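Local coordinates for protein putative Transcriptional Regulator (Rhodococcus sp., PDB 2IA2) that probably binds DNA as an IclR-family transcriptional regulator, pairing a helix-turn-helix domain with a C-terminal domain that in this family commonly senses small molecules, at the interface of chains A and B. Sequence-based numbering; all coordinates share one arbitrary frame. Chains: chain A/B, Putative Transcriptional Regulator.

Contact 1: the interface of chains A and B. Residues chain A 28, 84, 262, 265; chain B 77, 80-81, 84.
A:Arg265, the last residue of its chain, reaches over B:Tyr84 to B:Glu81 of helix 80-89 in the partner subunit of this IclR-family regulator. Followed outward from CB, its side chain leaves with CG anti to the backbone N (chi1 -168°), which carries it out over the face of the tyrosine ring, crossing it at a slant. The methylene CG meets the phenol end, 3.8 Å from B:Tyr84 CZ, and CD rests over the same atom and CE2. NE then sits above the middle of the ring, 3.6 Å from its centroid, in a cation-pi arrangement. CZ follows at 3.5 Å from B:Tyr84 CD2, the guanidinium stacked within 8° of the ring plane. At the tip, NH1 remains over the CD2 side of the ring, while NH2 passes B:Tyr84 CB and makes a salt bridge of 2.8 Å to the carboxylate oxygen B:Glu81 OE1. The hydrogen bond is nearly straight, 172° at the hydrogen; the acceptor lies in the guanidinium plane but is approached from above the carboxylate plane. An alanine in place of A:Arg265 would probably leave the B:Glu81 carboxylate without this charged mate and uncover the face of B:Tyr84 on which the guanidinium lies.

The glutamate is also flanked by A:Arg28, whose guanidinium turns a face to it and takes B:Glu81 CB over its centre, 3.4 Å from CZ. The charged ends do not touch, although the nearby positive charge would be expected to favour the ionised form of the carboxylate. One helical position earlier, the B:Leu80 methyl CD2 sits over the A:Tyr84 ring, 3.7 Å from its centroid and offset toward the rim, while B:Leu80 CB meets the methyl CG2 of A:Thr262.

Contact 2: the interface of chains A and B. Residues chain A 83, 86-87; chain B 30-32, 35, 75, 79.
A:Tyr86 inserts its ring between its own neighbour A:Leu87 and the 30-32 loop of chain B, in a patch of the interface between the two chains of this IclR-family regulator where packing does most of the work. CG lies between the backbone N and the carbonyl carbon (chi1 86°), a crowded position that directs the ring toward chain B while one face stays against A:Leu87 of the same short helix 84-87. The tightly packed part surrounds this ring. A:Leu87 CG is offset toward the rim; over the opposite face lies the backbone oxygen of B:Asp31, a poorly ordered residue, so that its exact placement there is less certain. B:Gln35 runs past the CD1 and CE1 side in the opposite direction, its amide carbon CD 3.4 Å from A:Tyr86 CD1 and the two planes 41° apart. That amide is steadied from within chain B, since NE2 donates to the carbonyl O of B:His32 at 2.8 Å. At the ring's far end, the phenol oxygen OH presses on B:Leu75, 3.4 Å from CG, and also meets B:Phe30 CB.

Contact is sparser beside the ring, where A:Leu87 reaches the partner chiefly through one branch: its methyl CD1 touches B:Val79 CB at 3.6 Å, the two side chains crossing at about a right angle, and B:Leu75 CB lies a little farther off. The polar tip of A:Tyr86 has no protein N or O of chain B within bonding distance and is instead served by water 1. This water lies in the ring plane, 2.6 Å from A:Tyr86 OH, and it also bonds to B:Gln35 O at 2.7 Å and to the backbone N of B:Leu75 at 2.8 Å.

Contact 1: the interface of chains A and B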
loop_
_atom_site.group_PDB
_atom_site.type_symbol
_atom_site.label_atom_id
_atom_site.label_comp_id
_atom_site.label_asym_id
_atom_site.label_seq_id
_atom_site.Cartn_x
_atom_site.Cartn_y
_atom_site.Cartn_z
ATOM N N ARG A 28 16.452 -4.675 6.682
ATOM C CA ARG A 28 15.478 -5.758 6.399
ATOM C C ARG A 28 15.516 -6.920 7.420
ATOM O O ARG A 28 14.578 -7.735 7.471
ATOM C CB ARG A 28 15.729 -6.404 4.998
ATOM C CG ARG A 28 15.551 -5.498 3.809
ATOM C CD ARG A 28 14.185 -5.426 3.274
ATOM N NE ARG A 28 13.514 -6.720 3.037
ATOM C CZ ARG A 28 13.330 -7.267 1.834
ATOM N NH1 ARG A 28 13.816 -6.680 0.755
ATOM N NH2 ARG A 28 12.654 -8.406 1.716
ATOM N N TYR A 84 7.327 5.128 1.849
ATOM C CA TYR A 84 6.166 4.330 2.297
ATOM C C TYR A 84 4.821 5.012 1.984
ATOM O O TYR A 84 3.889 4.367 1.547
ATOM C CB TYR A 84 6.268 3.925 3.795
ATOM C CG TYR A 84 5.585 2.586 4.034
ATOM C CD1 TYR A 84 6.311 1.376 3.969
ATOM C CD2 TYR A 84 4.186 2.516 4.235
ATOM C CE1 TYR A 84 5.631 0.113 4.154
ATOM C CE2 TYR A 84 3.525 1.292 4.411
ATOM C CZ TYR A 84 4.274 0.100 4.373
ATOM O OH TYR A 84 3.633 -1.114 4.567
ATOM N N THR A 262 1.809 -6.515 -1.332
ATOM C CA THR A 262 2.783 -5.706 -0.600
ATOM C C THR A 262 2.300 -4.265 -0.377
ATOM O O THR A 262 2.483 -3.671 0.701
ATOM C CB THR A 262 4.126 -5.694 -1.368
ATOM O OG1 THR A 262 4.546 -7.052 -1.570
ATOM C CG2 THR A 262 5.226 -4.924 -0.642
ATOM N N ARG A 265 -0.656 -4.301 2.169
ATOM C CA ARG A 265 -0.372 -4.916 3.457
ATOM C C ARG A 265 -0.637 -3.952 4.605
ATOM O O ARG A 265 -0.344 -2.749 4.478
ATOM C CB ARG A 265 1.086 -5.327 3.455
ATOM C CG ARG A 265 1.499 -6.202 4.553
ATOM C CD ARG A 265 2.695 -6.935 4.136
ATOM N NE ARG A 265 3.724 -6.050 3.627
ATOM C CZ ARG A 265 4.972 -6.446 3.428
ATOM N NH1 ARG A 265 5.311 -7.694 3.727
ATOM N NH2 ARG A 265 5.879 -5.603 2.966
ATOM N N PRO B 77 7.628 -1.455 -5.503
ATOM C CA PRO B 77 6.980 -1.839 -4.283
ATOM C C PRO B 77 7.890 -2.608 -3.326
ATOM O O PRO B 77 7.599 -2.654 -2.147
ATOM C CB PRO B 77 5.819 -2.720 -4.775
ATOM C CG PRO B 77 5.469 -2.096 -6.130
ATOM C CD PRO B 77 6.858 -1.904 -6.688
ATOM N N LEU B 80 8.813 -0.944 -0.120
ATOM C CA LEU B 80 7.906 -1.087 1.032
ATOM C C LEU B 80 8.411 -2.091 2.043
ATOM O O LEU B 80 8.068 -1.992 3.185
ATOM C CB LEU B 80 6.517 -1.475 0.577
ATOM C CG LEU B 80 5.782 -0.419 -0.269
ATOM C CD1 LEU B 80 4.521 -1.006 -0.976
ATOM C CD2 LEU B 80 5.346 0.729 0.607
ATOM N N GLU B 81 9.277 -3.036 1.654
ATOM C CA GLU B 81 9.839 -3.986 2.681
ATOM C C GLU B 81 10.750 -3.282 3.726
ATOM O O GLU B 81 11.046 -3.830 4.813
ATOM C CB GLU B 81 10.649 -5.119 1.984
ATOM C CG GLU B 81 9.943 -5.895 0.858
ATOM C CD GLU B 81 8.797 -6.778 1.406
ATOM O OE1 GLU B 81 8.468 -6.717 2.625
ATOM O OE2 GLU B 81 8.201 -7.546 0.614
ATOM N N TYR B 84 8.319 -1.745 6.097
ATOM C CA TYR B 84 7.553 -2.807 6.747
ATOM C C TYR B 84 8.391 -3.541 7.803
ATOM O O TYR B 84 7.836 -4.168 8.683
ATOM C CB TYR B 84 6.967 -3.842 5.764
ATOM C CG TYR B 84 5.859 -4.648 6.407
ATOM C CD1 TYR B 84 4.653 -4.045 6.732
ATOM C CD2 TYR B 84 6.015 -5.978 6.702
ATOM C CE1 TYR B 84 3.607 -4.752 7.332
ATOM C CE2 TYR B 84 4.955 -6.724 7.354
ATOM C CZ TYR B 84 3.761 -6.065 7.641
ATOM O OH TYR B 84 2.686 -6.729 8.272
#

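Contact 2: the interface of chains A and B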
loop_
_atom_site.group_PDB
_atom_site.type_symbol
_atom_site.label_atom_id
_atom_site.label_comp_id
_atom_site.label_asym_id
_atom_site.label_seq_id
_atom_site.Cartn_x
_atom_site.Cartn_y
_atom_site.Cartn_z
ATOM N N GLY A 83 9.882 6.121 1.120
ATOM C CA GLY A 83 8.906 5.720 0.083
ATOM C C GLY A 83 7.507 5.310 0.545
ATOM O O GLY A 83 6.552 5.260 -0.274
ATOM N N TYR A 86 3.844 6.975 -0.256
ATOM C CA TYR A 86 3.304 7.011 -1.610
ATOM C C TYR A 86 3.286 5.692 -2.314
ATOM O O TYR A 86 2.348 5.458 -3.080
ATOM C CB TYR A 86 3.896 8.128 -2.499
ATOM C CG TYR A 86 5.145 7.744 -3.184
ATOM C CD1 TYR A 86 5.104 7.013 -4.392
ATOM C CD2 TYR A 86 6.398 8.109 -2.654
ATOM C CE1 TYR A 86 6.288 6.630 -5.056
ATOM C CE2 TYR A 86 7.604 7.719 -3.316
ATOM C CZ TYR A 86 7.525 6.992 -4.512
ATOM O OH TYR A 86 8.691 6.616 -5.185
ATOM N N LEU A 87 4.230 4.803 -2.013
ATOM C CA LEU A 87 4.190 3.453 -2.590
ATOM C C LEU A 87 3.009 2.655 -2.052
ATOM O O LEU A 87 2.450 1.842 -2.757
ATOM C CB LEU A 87 5.508 2.723 -2.346
ATOM C CG LEU A 87 6.708 3.315 -3.116
ATOM C CD1 LEU A 87 7.975 2.599 -2.717
ATOM C CD2 LEU A 87 6.440 3.034 -4.629
ATOM N N PHE B 30 12.839 10.419 -3.708
ATOM C CA PHE B 30 11.601 10.118 -4.469
ATOM C C PHE B 30 10.343 10.351 -3.608
ATOM O O PHE B 30 10.251 9.835 -2.514
ATOM C CB PHE B 30 11.605 8.664 -4.964
ATOM C CG PHE B 30 12.648 8.353 -6.029
ATOM C CD1 PHE B 30 13.959 8.068 -5.681
ATOM C CD2 PHE B 30 12.289 8.302 -7.384
ATOM C CE1 PHE B 30 14.918 7.747 -6.645
ATOM C CE2 PHE B 30 13.234 7.986 -8.370
ATOM C CZ PHE B 30 14.552 7.703 -7.997
ATOM N N ASP B 31 9.369 11.115 -4.085
ATOM C CA ASP B 31 8.117 11.287 -3.334
ATOM C C ASP B 31 6.845 11.173 -4.208
ATOM O O ASP B 31 6.951 10.789 -5.376
ATOM C CB ASP B 31 8.160 12.565 -2.488
ATOM C CG ASP B 31 8.394 13.823 -3.313
ATOM O OD1 ASP B 31 7.706 13.994 -4.338
ATOM O OD2 ASP B 31 9.234 14.662 -2.913
ATOM N N HIS B 32 5.656 11.459 -3.652
ATOM C CA HIS B 32 4.390 11.298 -4.408
ATOM C C HIS B 32 4.351 12.131 -5.698
ATOM O O HIS B 32 3.731 11.716 -6.683
ATOM C CB HIS B 32 3.159 11.622 -3.557
ATOM N N GLN B 35 7.868 10.738 -8.486
ATOM C CA GLN B 35 7.935 9.263 -8.494
ATOM C C GLN B 35 8.849 8.711 -9.590
ATOM O O GLN B 35 9.316 7.559 -9.516
ATOM C CB GLN B 35 6.530 8.639 -8.599
ATOM C CG GLN B 35 5.547 9.185 -7.589
ATOM C CD GLN B 35 4.260 8.349 -7.449
ATOM O OE1 GLN B 35 4.197 7.175 -7.856
ATOM N NE2 GLN B 35 3.241 8.952 -6.840
ATOM N N LEU B 75 10.972 4.049 -7.791
ATOM C CA LEU B 75 10.959 3.025 -6.733
ATOM C C LEU B 75 9.968 1.928 -7.074
ATOM O O LEU B 75 8.869 2.206 -7.591
ATOM C CB LEU B 75 10.605 3.628 -5.372
ATOM C CG LEU B 75 11.465 4.770 -4.800
ATOM C CD1 LEU B 75 11.173 4.909 -3.327
ATOM C CD2 LEU B 75 12.913 4.447 -4.970
ATOM N N VAL B 79 10.531 -1.571 -2.223
ATOM C CA VAL B 79 10.962 -0.512 -1.243
ATOM C C VAL B 79 10.084 -0.522 0.030
ATOM O O VAL B 79 10.581 -0.204 1.136
ATOM C CB VAL B 79 11.025 0.886 -1.863
ATOM C CG1 VAL B 79 11.200 2.031 -0.787
ATOM C CG2 VAL B 79 12.197 0.954 -2.921
HETATM O O HOH W 1 8.767 5.761 -7.639
#

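Contact 1 and contact 2 are neighbouring patches of one interface between identical chains, their C-alpha centres about 11 Å apart. Both draw on chain A's short helix 84-87: A:Tyr84 serves contact 1, A:Tyr86 and A:Leu87 contact 2. On chain B, the 3-10 helix 77-79 is likewise divided, with B:Pro77 in contact 1 and B:Val79 in contact 2, just before helix 80-89. The charged stack and the water-mediated packing may therefore support each other in positioning these segments. The whole interface departs from exact two-fold symmetry, so the swapped counterparts need not match in detail, and the deposited pair alone does not establish the biological oligomer.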